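Local coordinates for protein aldehyde dehydrogenase (Trypanosoma brucei, PDB 5MYP) that probably oxidises aldehydes to carboxylic acids with NAD+ as the hydride acceptor, at residues K304-E309 and D341-T346; G332-G338 and P349-I355; L393-S399 and A416-V422. All coordinates share one frame; numbering follows the deposited sequence. Where two conformers were deposited one is given.

Interaction 1: K304-E309 and D341-T346; sequences KQQFLE and DEATLT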
loop_
_atom_site.group_PDB
_atom_site.type_symbol
_atom_site.label_atom_id
_atom_site.label_comp_id
_atom_site.label_asym_id
_atom_site.label_seq_id
_atom_site.Cartn_x
_atom_site.Cartn_y
_atom_site.Cartn_z
ATOM N N LYS A 304 -44.415 -25.024 5.554
ATOM C CA LYS A 304 -43.882 -23.959 4.691
ATOM C C LYS A 304 -42.487 -23.507 5.115
ATOM O O LYS A 304 -41.589 -23.377 4.272
ATOM C CB LYS A 304 -44.818 -22.743 4.658
ATOM C CG LYS A 304 -44.417 -21.688 3.628
ATOM C CD LYS A 304 -45.206 -20.403 3.756
ATOM C CE LYS A 304 -44.597 -19.328 2.871
ATOM N NZ LYS A 304 -45.393 -18.074 2.838
ATOM N N GLN A 305 -42.319 -23.260 6.414
ATOM C CA GLN A 305 -41.039 -22.810 6.960
ATOM C C GLN A 305 -39.966 -23.893 6.812
ATOM O O GLN A 305 -38.824 -23.585 6.477
ATOM C CB GLN A 305 -41.186 -22.392 8.428
ATOM C CG GLN A 305 -42.549 -21.815 8.787
ATOM C CD GLN A 305 -42.841 -20.507 8.078
ATOM O OE1 GLN A 305 -43.977 -20.033 8.069
ATOM N NE2 GLN A 305 -41.815 -19.917 7.477
ATOM N N GLN A 306 -40.346 -25.153 7.042
ATOM C CA GLN A 306 -39.454 -26.293 6.824
ATOM C C GLN A 306 -39.083 -26.457 5.345
ATOM O O GLN A 306 -37.935 -26.774 5.032
ATOM C CB GLN A 306 -40.103 -27.583 7.340
ATOM C CG GLN A 306 -39.176 -28.792 7.379
ATOM C CD GLN A 306 -39.886 -30.041 7.868
ATOM O OE1 GLN A 306 -40.535 -30.030 8.917
ATOM N NE2 GLN A 306 -39.771 -31.124 7.109
ATOM N N PHE A 307 -40.049 -26.244 4.449
ATOM C CA PHE A 307 -39.797 -26.305 3.002
ATOM C C PHE A 307 -38.766 -25.262 2.555
ATOM O O PHE A 307 -37.873 -25.569 1.755
ATOM C CB PHE A 307 -41.105 -26.123 2.215
ATOM C CG PHE A 307 -40.914 -26.019 0.728
ATOM C CD1 PHE A 307 -40.896 -27.159 -0.067
ATOM C CD2 PHE A 307 -40.764 -24.773 0.119
ATOM C CE1 PHE A 307 -40.721 -27.061 -1.443
ATOM C CE2 PHE A 307 -40.572 -24.672 -1.250
ATOM C CZ PHE A 307 -40.565 -25.815 -2.035
ATOM N N LEU A 308 -38.907 -24.035 3.056
ATOM C CA LEU A 308 -37.987 -22.950 2.703
ATOM C C LEU A 308 -36.595 -23.148 3.304
ATOM O O LEU A 308 -35.599 -22.816 2.663
ATOM C CB LEU A 308 -38.560 -21.589 3.107
ATOM C CG LEU A 308 -39.807 -21.141 2.333
ATOM C CD1 LEU A 308 -40.387 -19.879 2.953
ATOM C CD2 LEU A 308 -39.491 -20.917 0.860
ATOM N N GLU A 309 -36.525 -23.700 4.515
ATOM C CA GLU A 309 -35.230 -24.018 5.142
ATOM C C GLU A 309 -34.520 -25.197 4.470
ATOM O O GLU A 309 -33.292 -25.295 4.549
ATOM C CB GLU A 309 -35.371 -24.247 6.656
ATOM C CG GLU A 309 -35.803 -23.000 7.444
ATOM C CD GLU A 309 -34.712 -21.954 7.650
ATOM O OE1 GLU A 309 -33.653 -22.013 6.995
ATOM O OE2 GLU A 309 -34.917 -21.049 8.485
ATOM N N ASP A 341 -40.280 -14.291 3.035
ATOM C CA ASP A 341 -40.720 -14.960 4.261
ATOM C C ASP A 341 -39.762 -14.575 5.387
ATOM O O ASP A 341 -38.578 -14.932 5.352
ATOM C CB ASP A 341 -40.742 -16.482 4.091
ATOM C CG ASP A 341 -41.218 -17.199 5.343
ATOM O OD1 ASP A 341 -42.430 -17.142 5.644
ATOM O OD2 ASP A 341 -40.375 -17.810 6.031
ATOM N N GLU A 342 -40.284 -13.859 6.383
ATOM C CA GLU A 342 -39.474 -13.316 7.474
ATOM C C GLU A 342 -38.895 -14.386 8.395
ATOM O O GLU A 342 -37.726 -14.303 8.769
ATOM C CB GLU A 342 -40.299 -12.317 8.296
ATOM C CG GLU A 342 -39.507 -11.601 9.386
ATOM C CD GLU A 342 -40.170 -10.333 9.895
ATOM O OE1 GLU A 342 -41.271 -9.978 9.420
ATOM O OE2 GLU A 342 -39.573 -9.686 10.776
ATOM N N ALA A 343 -39.705 -15.382 8.750
ATOM C CA ALA A 343 -39.286 -16.442 9.681
ATOM C C ALA A 343 -38.040 -17.197 9.210
ATOM O O ALA A 343 -37.167 -17.511 10.016
ATOM C CB ALA A 343 -40.429 -17.421 9.920
ATOM N N THR A 344 -37.971 -17.474 7.906
ATOM C CA THR A 344 -36.828 -18.160 7.291
ATOM C C THR A 344 -35.831 -17.201 6.611
ATOM O O THR A 344 -34.905 -17.659 5.939
ATOM C CB THR A 344 -37.311 -19.191 6.248
ATOM O OG1 THR A 344 -37.954 -18.512 5.157
ATOM C CG2 THR A 344 -38.276 -20.209 6.884
ATOM N N LEU A 345 -36.023 -15.890 6.783
ATOM C CA LEU A 345 -35.151 -14.846 6.218
ATOM C C LEU A 345 -34.913 -15.036 4.706
ATOM O O LEU A 345 -33.781 -14.987 4.218
ATOM C CB LEU A 345 -33.834 -14.781 7.000
ATOM C CG LEU A 345 -33.936 -14.461 8.499
ATOM C CD1 LEU A 345 -32.611 -14.724 9.200
ATOM C CD2 LEU A 345 -34.378 -13.019 8.719
ATOM N N THR A 346 -36.010 -15.260 3.989
ATOM C CA THR A 346 -35.987 -15.537 2.561
ATOM C C THR A 346 -36.544 -14.332 1.819
ATOM O O THR A 346 -37.659 -13.905 2.106
ATOM C CB THR A 346 -36.840 -16.775 2.227
ATOM O OG1 THR A 346 -36.370 -17.901 2.977
ATOM C CG2 THR A 346 -36.751 -17.103 0.756
#

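Interaction 2: G332-G338 and P349-I355; sequences GKVAVGG and PTILTNI. Unlike the reference sequence in segment 349-355: Asn-354 (reference Asp).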
loop_
_atom_site.group_PDB
_atom_site.type_symbol
_atom_site.label_atom_id
_atom_site.label_comp_id
_atom_site.label_asym_id
_atom_site.label_seq_id
_atom_site.Cartn_x
_atom_site.Cartn_y
_atom_site.Cartn_z
ATOM N N GLY A 332 -39.025 1.940 -5.340
ATOM C CA GLY A 332 -39.471 1.856 -6.731
ATOM C C GLY A 332 -40.651 0.920 -6.925
ATOM O O GLY A 332 -41.221 0.411 -5.956
ATOM N N LYS A 333 -41.014 0.705 -8.185
ATOM C CA LYS A 333 -42.070 -0.233 -8.558
ATOM C C LYS A 333 -41.495 -1.647 -8.588
ATOM O O LYS A 333 -40.507 -1.891 -9.279
ATOM C CB LYS A 333 -42.623 0.126 -9.942
ATOM C CG LYS A 333 -43.826 -0.696 -10.392
ATOM C CD LYS A 333 -44.287 -0.277 -11.780
ATOM C CE LYS A 333 -45.682 -0.796 -12.105
ATOM N NZ LYS A 333 -45.756 -2.283 -12.130
ATOM N N VAL A 334 -42.112 -2.572 -7.853
ATOM C CA VAL A 334 -41.736 -3.988 -7.932
ATOM C C VAL A 334 -42.204 -4.517 -9.288
ATOM O O VAL A 334 -43.376 -4.852 -9.461
ATOM C CB VAL A 334 -42.336 -4.825 -6.775
ATOM C CG1 VAL A 334 -42.044 -6.313 -6.967
ATOM C CG2 VAL A 334 -41.791 -4.350 -5.435
ATOM N N ALA A 335 -41.283 -4.545 -10.253
ATOM C CA ALA A 335 -41.567 -5.037 -11.602
ATOM C C ALA A 335 -41.550 -6.563 -11.656
ATOM O O ALA A 335 -42.371 -7.167 -12.349
ATOM C CB ALA A 335 -40.567 -4.467 -12.598
ATOM N N VAL A 336 -40.595 -7.172 -10.953
ATOM C CA VAL A 336 -40.473 -8.630 -10.865
ATOM C C VAL A 336 -40.204 -9.021 -9.413
ATOM O O VAL A 336 -39.370 -8.409 -8.748
ATOM C CB VAL A 336 -39.323 -9.164 -11.753
ATOM C CG1 VAL A 336 -39.191 -10.685 -11.640
ATOM C CG2 VAL A 336 -39.536 -8.764 -13.207
ATOM N N GLY A 337 -40.933 -10.020 -8.926
ATOM C CA GLY A 337 -40.640 -10.651 -7.642
ATOM C C GLY A 337 -41.271 -9.986 -6.429
ATOM O O GLY A 337 -42.471 -9.733 -6.411
ATOM N N GLY A 338 -40.455 -9.718 -5.411
ATOM C CA GLY A 338 -40.925 -9.134 -4.153
ATOM C C GLY A 338 -41.434 -10.141 -3.134
ATOM O O GLY A 338 -41.937 -9.748 -2.082
ATOM N N PRO A 349 -35.139 -12.793 -5.519
ATOM C CA PRO A 349 -34.615 -11.689 -6.321
ATOM C C PRO A 349 -35.739 -10.794 -6.832
ATOM O O PRO A 349 -36.741 -11.293 -7.353
ATOM C CB PRO A 349 -33.887 -12.388 -7.476
ATOM C CG PRO A 349 -33.582 -13.746 -6.969
ATOM C CD PRO A 349 -34.697 -14.098 -6.033
ATOM N N THR A 350 -35.573 -9.491 -6.638
ATOM C CA THR A 350 -36.622 -8.516 -6.879
ATOM C C THR A 350 -36.072 -7.384 -7.735
ATOM O O THR A 350 -35.076 -6.759 -7.367
ATOM C CB THR A 350 -37.156 -7.976 -5.545
ATOM O OG1 THR A 350 -37.724 -9.059 -4.792
ATOM C CG2 THR A 350 -38.207 -6.886 -5.754
ATOM N N ILE A 351 -36.719 -7.144 -8.874
ATOM C CA ILE A 351 -36.320 -6.100 -9.817
ATOM C C ILE A 351 -37.198 -4.874 -9.590
ATOM O O ILE A 351 -38.430 -4.966 -9.678
ATOM C CB ILE A 351 -36.464 -6.562 -11.285
ATOM C CG1 ILE A 351 -35.719 -7.890 -11.515
ATOM C CG2 ILE A 351 -35.964 -5.479 -12.240
ATOM C CD1 ILE A 351 -35.929 -8.486 -12.887
ATOM N N LEU A 352 -36.565 -3.739 -9.293
ATOM C CA LEU A 352 -37.270 -2.474 -9.098
ATOM C C LEU A 352 -37.077 -1.583 -10.316
ATOM O O LEU A 352 -35.960 -1.456 -10.820
ATOM C CB LEU A 352 -36.754 -1.737 -7.860
ATOM C CG LEU A 352 -36.868 -2.386 -6.486
ATOM C CD1 LEU A 352 -36.358 -1.410 -5.438
ATOM C CD2 LEU A 352 -38.297 -2.809 -6.177
ATOM N N THR A 353 -38.166 -0.963 -10.774
ATOM C CA THR A 353 -38.124 0.050 -11.829
ATOM C C THR A 353 -38.701 1.360 -11.287
ATOM O O THR A 353 -39.196 1.403 -10.156
ATOM C CB THR A 353 -38.928 -0.396 -13.063
ATOM O OG1 THR A 353 -40.282 -0.659 -12.683
ATOM C CG2 THR A 353 -38.321 -1.650 -13.677
ATOM N N ASN A 354 -38.621 2.421 -12.091
ATOM C CA ASN A 354 -39.139 3.746 -11.718
ATOM C C ASN A 354 -38.578 4.184 -10.366
ATOM O O ASN A 354 -39.317 4.560 -9.456
ATOM C CB ASN A 354 -40.677 3.747 -11.705
ATOM C CG ASN A 354 -41.279 3.296 -13.025
ATOM O OD1 ASN A 354 -40.604 3.251 -14.052
ATOM N ND2 ASN A 354 -42.561 2.963 -13.002
ATOM N N ILE A 355 -37.255 4.116 -10.253
ATOM C CA ILE A 355 -36.561 4.371 -8.993
ATOM C C ILE A 355 -36.471 5.866 -8.713
ATOM O O ILE A 355 -36.316 6.669 -9.632
ATOM C CB ILE A 355 -35.147 3.710 -8.982
ATOM C CG1 ILE A 355 -35.224 2.310 -8.376
ATOM C CG2 ILE A 355 -34.120 4.487 -8.171
ATOM C CD1 ILE A 355 -35.986 1.324 -9.218
#

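Interaction 3: L393-S399 and A416-V422; sequences LALYVFS and AVVVNDV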
loop_
_atom_site.group_PDB
_atom_site.type_symbol
_atom_site.label_atom_id
_atom_site.label_comp_id
_atom_site.label_asym_id
_atom_site.label_seq_id
_atom_site.Cartn_x
_atom_site.Cartn_y
_atom_site.Cartn_z
ATOM N N LEU A 393 -16.305 -1.886 -5.934
ATOM C CA LEU A 393 -15.332 -2.963 -6.091
ATOM C C LEU A 393 -15.329 -3.534 -7.513
ATOM O O LEU A 393 -14.283 -3.939 -8.016
ATOM C CB LEU A 393 -15.608 -4.075 -5.077
ATOM C CG LEU A 393 -14.564 -5.183 -4.924
ATOM C CD1 LEU A 393 -13.184 -4.612 -4.620
ATOM C CD2 LEU A 393 -14.989 -6.149 -3.831
ATOM N N ALA A 394 -16.495 -3.570 -8.152
ATOM C CA ALA A 394 -16.615 -4.050 -9.528
ATOM C C ALA A 394 -17.493 -3.116 -10.350
ATOM O O ALA A 394 -18.338 -2.407 -9.813
ATOM C CB ALA A 394 -17.180 -5.462 -9.541
ATOM N N LEU A 395 -17.256 -3.104 -11.655
ATOM C CA LEU A 395 -18.107 -2.413 -12.616
ATOM C C LEU A 395 -18.293 -3.349 -13.798
ATOM O O LEU A 395 -17.323 -3.916 -14.301
ATOM C CB LEU A 395 -17.467 -1.094 -13.057
ATOM C CG LEU A 395 -18.225 -0.243 -14.089
ATOM C CD1 LEU A 395 -18.010 1.243 -13.839
ATOM C CD2 LEU A 395 -17.840 -0.591 -15.519
ATOM N N TYR A 396 -19.534 -3.500 -14.242
ATOM C CA TYR A 396 -19.878 -4.456 -15.285
ATOM C C TYR A 396 -20.493 -3.730 -16.476
ATOM O O TYR A 396 -21.342 -2.859 -16.296
ATOM C CB TYR A 396 -20.849 -5.494 -14.724
ATOM C CG TYR A 396 -20.322 -6.215 -13.500
ATOM C CD1 TYR A 396 -19.106 -6.887 -13.547
ATOM C CD2 TYR A 396 -21.040 -6.237 -12.301
ATOM C CE1 TYR A 396 -18.607 -7.551 -12.436
ATOM C CE2 TYR A 396 -20.555 -6.905 -11.186
ATOM C CZ TYR A 396 -19.335 -7.561 -11.261
ATOM O OH TYR A 396 -18.842 -8.246 -10.174
ATOM N N VAL A 397 -20.051 -4.083 -17.684
ATOM C CA VAL A 397 -20.554 -3.478 -18.920
ATOM C C VAL A 397 -20.937 -4.583 -19.897
ATOM O O VAL A 397 -20.093 -5.395 -20.268
ATOM C CB VAL A 397 -19.500 -2.564 -19.590
ATOM C CG1 VAL A 397 -20.081 -1.887 -20.835
ATOM C CG2 VAL A 397 -18.985 -1.529 -18.597
ATOM N N PHE A 398 -22.205 -4.618 -20.295
ATOM C CA PHE A 398 -22.668 -5.529 -21.337
ATOM C C PHE A 398 -22.817 -4.742 -22.632
ATOM O O PHE A 398 -23.632 -3.822 -22.711
ATOM C CB PHE A 398 -23.983 -6.201 -20.939
ATOM C CG PHE A 398 -23.819 -7.256 -19.883
ATOM C CD1 PHE A 398 -23.778 -6.908 -18.538
ATOM C CD2 PHE A 398 -23.704 -8.598 -20.229
ATOM C CE1 PHE A 398 -23.623 -7.878 -17.557
ATOM C CE2 PHE A 398 -23.549 -9.574 -19.254
ATOM C CZ PHE A 398 -23.509 -9.213 -17.914
ATOM N N SER A 399 -22.001 -5.091 -23.629
ATOM C CA SER A 399 -21.963 -4.382 -24.908
ATOM C C SER A 399 -21.159 -5.167 -25.952
ATOM O O SER A 399 -20.224 -5.897 -25.608
ATOM C CB SER A 399 -21.355 -2.982 -24.727
ATOM O OG SER A 399 -21.166 -2.319 -25.967
ATOM N N ALA A 416 -12.458 -3.273 -10.317
ATOM C CA ALA A 416 -12.253 -4.025 -11.551
ATOM C C ALA A 416 -13.359 -3.713 -12.553
ATOM O O ALA A 416 -14.390 -3.144 -12.191
ATOM C CB ALA A 416 -12.226 -5.519 -11.262
ATOM N N VAL A 417 -13.119 -4.082 -13.810
ATOM C CA VAL A 417 -14.133 -4.045 -14.862
ATOM C C VAL A 417 -14.222 -5.430 -15.494
ATOM O O VAL A 417 -13.193 -6.024 -15.829
ATOM C CB VAL A 417 -13.796 -3.011 -15.960
ATOM C CG1 VAL A 417 -14.837 -3.032 -17.082
ATOM C CG2 VAL A 417 -13.680 -1.623 -15.355
ATOM N N VAL A 418 -15.446 -5.942 -15.633
ATOM C CA VAL A 418 -15.704 -7.126 -16.448
ATOM C C VAL A 418 -16.655 -6.723 -17.570
ATOM O O VAL A 418 -17.672 -6.072 -17.314
ATOM C CB VAL A 418 -16.308 -8.302 -15.648
ATOM C CG1 VAL A 418 -16.336 -9.570 -16.500
ATOM C CG2 VAL A 418 -15.521 -8.547 -14.369
ATOM N N VAL A 419 -16.314 -7.092 -18.805
ATOM C CA VAL A 419 -17.184 -6.849 -19.956
ATOM C C VAL A 419 -17.935 -8.140 -20.292
ATOM O O VAL A 419 -17.320 -9.201 -20.466
ATOM C CB VAL A 419 -16.402 -6.327 -21.184
ATOM C CG1 VAL A 419 -17.330 -6.110 -22.379
ATOM C CG2 VAL A 419 -15.665 -5.038 -20.834
ATOM N N ASN A 420 -19.263 -8.030 -20.350
ATOM C CA ASN A 420 -20.184 -9.126 -20.702
ATOM C C ASN A 420 -20.280 -10.266 -19.688
ATOM O O ASN A 420 -20.679 -11.375 -20.034
ATOM C CB ASN A 420 -19.905 -9.664 -22.121
ATOM C CG ASN A 420 -20.083 -8.606 -23.191
ATOM O OD1 ASN A 420 -20.949 -7.742 -23.083
ATOM N ND2 ASN A 420 -19.275 -8.675 -24.236
ATOM N N ASP A 421 -19.955 -9.991 -18.427
ATOM C CA ASP A 421 -20.197 -10.946 -17.344
ATOM C C ASP A 421 -20.129 -10.231 -15.998
ATOM O O ASP A 421 -19.819 -9.040 -15.938
ATOM C CB ASP A 421 -19.179 -12.105 -17.395
ATOM C CG ASP A 421 -19.795 -13.455 -17.033
ATOM O OD1 ASP A 421 -20.680 -13.511 -16.148
ATOM O OD2 ASP A 421 -19.392 -14.474 -17.631
ATOM N N VAL A 422 -20.439 -10.965 -14.933
ATOM C CA VAL A 422 -20.356 -10.459 -13.560
ATOM C C VAL A 422 -19.655 -11.491 -12.671
ATOM O O VAL A 422 -19.689 -12.685 -12.971
ATOM C CB VAL A 422 -21.754 -10.114 -12.985
ATOM C CG1 VAL A 422 -22.477 -9.111 -13.880
ATOM C CG2 VAL A 422 -22.615 -11.362 -12.794
#

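Interaction 1: K304-E309 and D341-T346
Gln-305 and Thr-344 bring helix 304-309 closest to the turn 341-346, 6.3 Å between their CA atoms; the turn is a type I beta turn from Glu-342 to Leu-345, closed by a G1 beta bulge in which Leu-345 and Thr-346 both face Asp-341. Thr-344 makes the widest contact with the helix. Its CG2 lies 3.4 Å from the backbone O of Gln-305 and also meets CB of Leu-308 and CG of Glu-309, while its OG1 turns inward to Asp-341 OD2 at 2.7 Å, using the anti lone pair. Backbone N of Thr-344 reaches the same oxygen, tilted out of the carboxylate plane, which makes an Asx motif. Aspartate suits this position: its short carboxylate, probably ionised, can accept both bonds and still face the helix. There, in one of its two conformers, Gln-305 bends at chi2 (-65°) and sends NE2 to Asp-341 OD2 at 2.9 Å and OD1 at 3.4 Å, two weak bonds, so this link is probably intermittent. Leu-308 supplies the apolar part: CD1 rests 3.6 Å from Asp-341 CB. Glu-309 runs alongside Thr-344, but its OE1 is held by Arg-315 and Arg-66. The turn is thus held by its own Asx bonds and by Arg-66, which bonds Thr-344 O and Thr-346 OG1, while the helix adds weak polar contacts and apolar cover; Lys-304 NZ, 4.2 Å from Asp-341 OD1, probably contributes mild attraction.

Interaction 2: G332-G338 and P349-I355
An antiparallel strand pair interrupted by a classic beta bulge joins 333-336 to 350-353: Ala-335 and Val-336 together face Ile-351, and the register shifts by one. Ile-351 O accepts from both, with Ala-335 N at 2.9 Å and a weak bond from Val-336 N at 3.3 Å. Before the bulge, Lys-333 and Thr-353 form a hydrogen-bonded pair, Lys-333 N to Thr-353 O at 2.8 Å and Thr-353 N back to Lys-333 O; beyond it, Ile-351 N bonds to Val-336 O. Two branched apolar residues suit the face turned to helix 272-287: Ile-351 CD1 lies 3.6 Å from Val-336 CG2, the side chains side by side, and Ala-335 CB touches Thr-353 CG2. From this face Lys-333 lays its methylenes beside Thr-353 and Asn-354, then leads its amine away. On the other face Val-334 CG2 packs at 3.9 Å on Leu-352 CD2. Just past the end of strand 333-336, Thr-350 holds OG1 anti to its carbonyl carbon (chi1 -62°), where it accepts from Gly-338 N at 2.9 Å and also bonds Ala-348 O, which helps fix its rotation. Glycine suits Gly-337 and Gly-338 by their backbone angles, and Gly-332, at the other end, by its tight approach to Thr-353 O. At the bulge one carbonyl serves two amides, the second weakly, so the pairing is largely kept, and the threonine hydroxyl carries it past the last backbone bond.

Interaction 3: L393-S399 and A416-V422
Tyr-396 and Val-422 form the apolar centre: CG1 of Val-422 sits over one face of the tyrosine ring in a CH-pi contact, 3.8 Å from the centroid and 21° off the normal. Val-418 meets the same ring with CB 3.8 Å from Tyr-396 CD1, so one valine covers a face and the other an edge. The segment after the strand has to fold back over Tyr-396 for this, and Asn-420, with its positive phi, makes the turn. Phe-398 lies over that turn, with Asn-420 N above one face of its ring and Val-422 CG1 at the edge. Leu-395 and Val-417 run side by side on the same face as Val-397 and Val-419, the aliphatic pair that meets Val-408 and Ile-405 of helix 402-411. Parallel backbone bonds link the strands, as between Val-418 N and Leu-395 O or Val-397 N and Val-418 O, both 3.1 Å. At the polar edge the amide of Asn-420 takes over from the backbone. With CG anti to its carbonyl carbon (chi1 -61°), its OD1 receives Ser-399 N at 2.9 Å in the carbonyl plane, and ND2 donates a hydrogen bond to Ser-399 O at 3.2 Å and another to Arg-462 O of the second subunit, a grip that asparagine is well shaped to make. Asp-421 OD1 accepts from Val-422 N and also pairs with Arg-473 of that subunit. The strands belong to a right-handed beta-alpha-beta unit whose helix is 402-411; 395-398 lies between 229-232 and 417-419, and beyond 417-419 the sheet continues into the second subunit.

Overall arrangement
Interactions 1 and 2 interlock along the chain, their segments alternating and adjoining in sequence, with centres 21 Å apart: strand 346-353 leaves the turn of interaction 1 and runs into the pairing of interaction 2. Interaction 3 follows later in the chain, its centre 22 Å from that of interaction 2 and 33 Å from that of interaction 1. Interactions 2 and 3 nevertheless share one mixed sheet, bridged by strands 370-376, 264-268 and 229-232, and their nearest atoms are about 13 Å apart. Only interaction 3 approaches the predicted active-site residues, the Leu-393 side chain lying about 4 Å from those of Cys-259 and Glu-223; it alone also touches the second subunit.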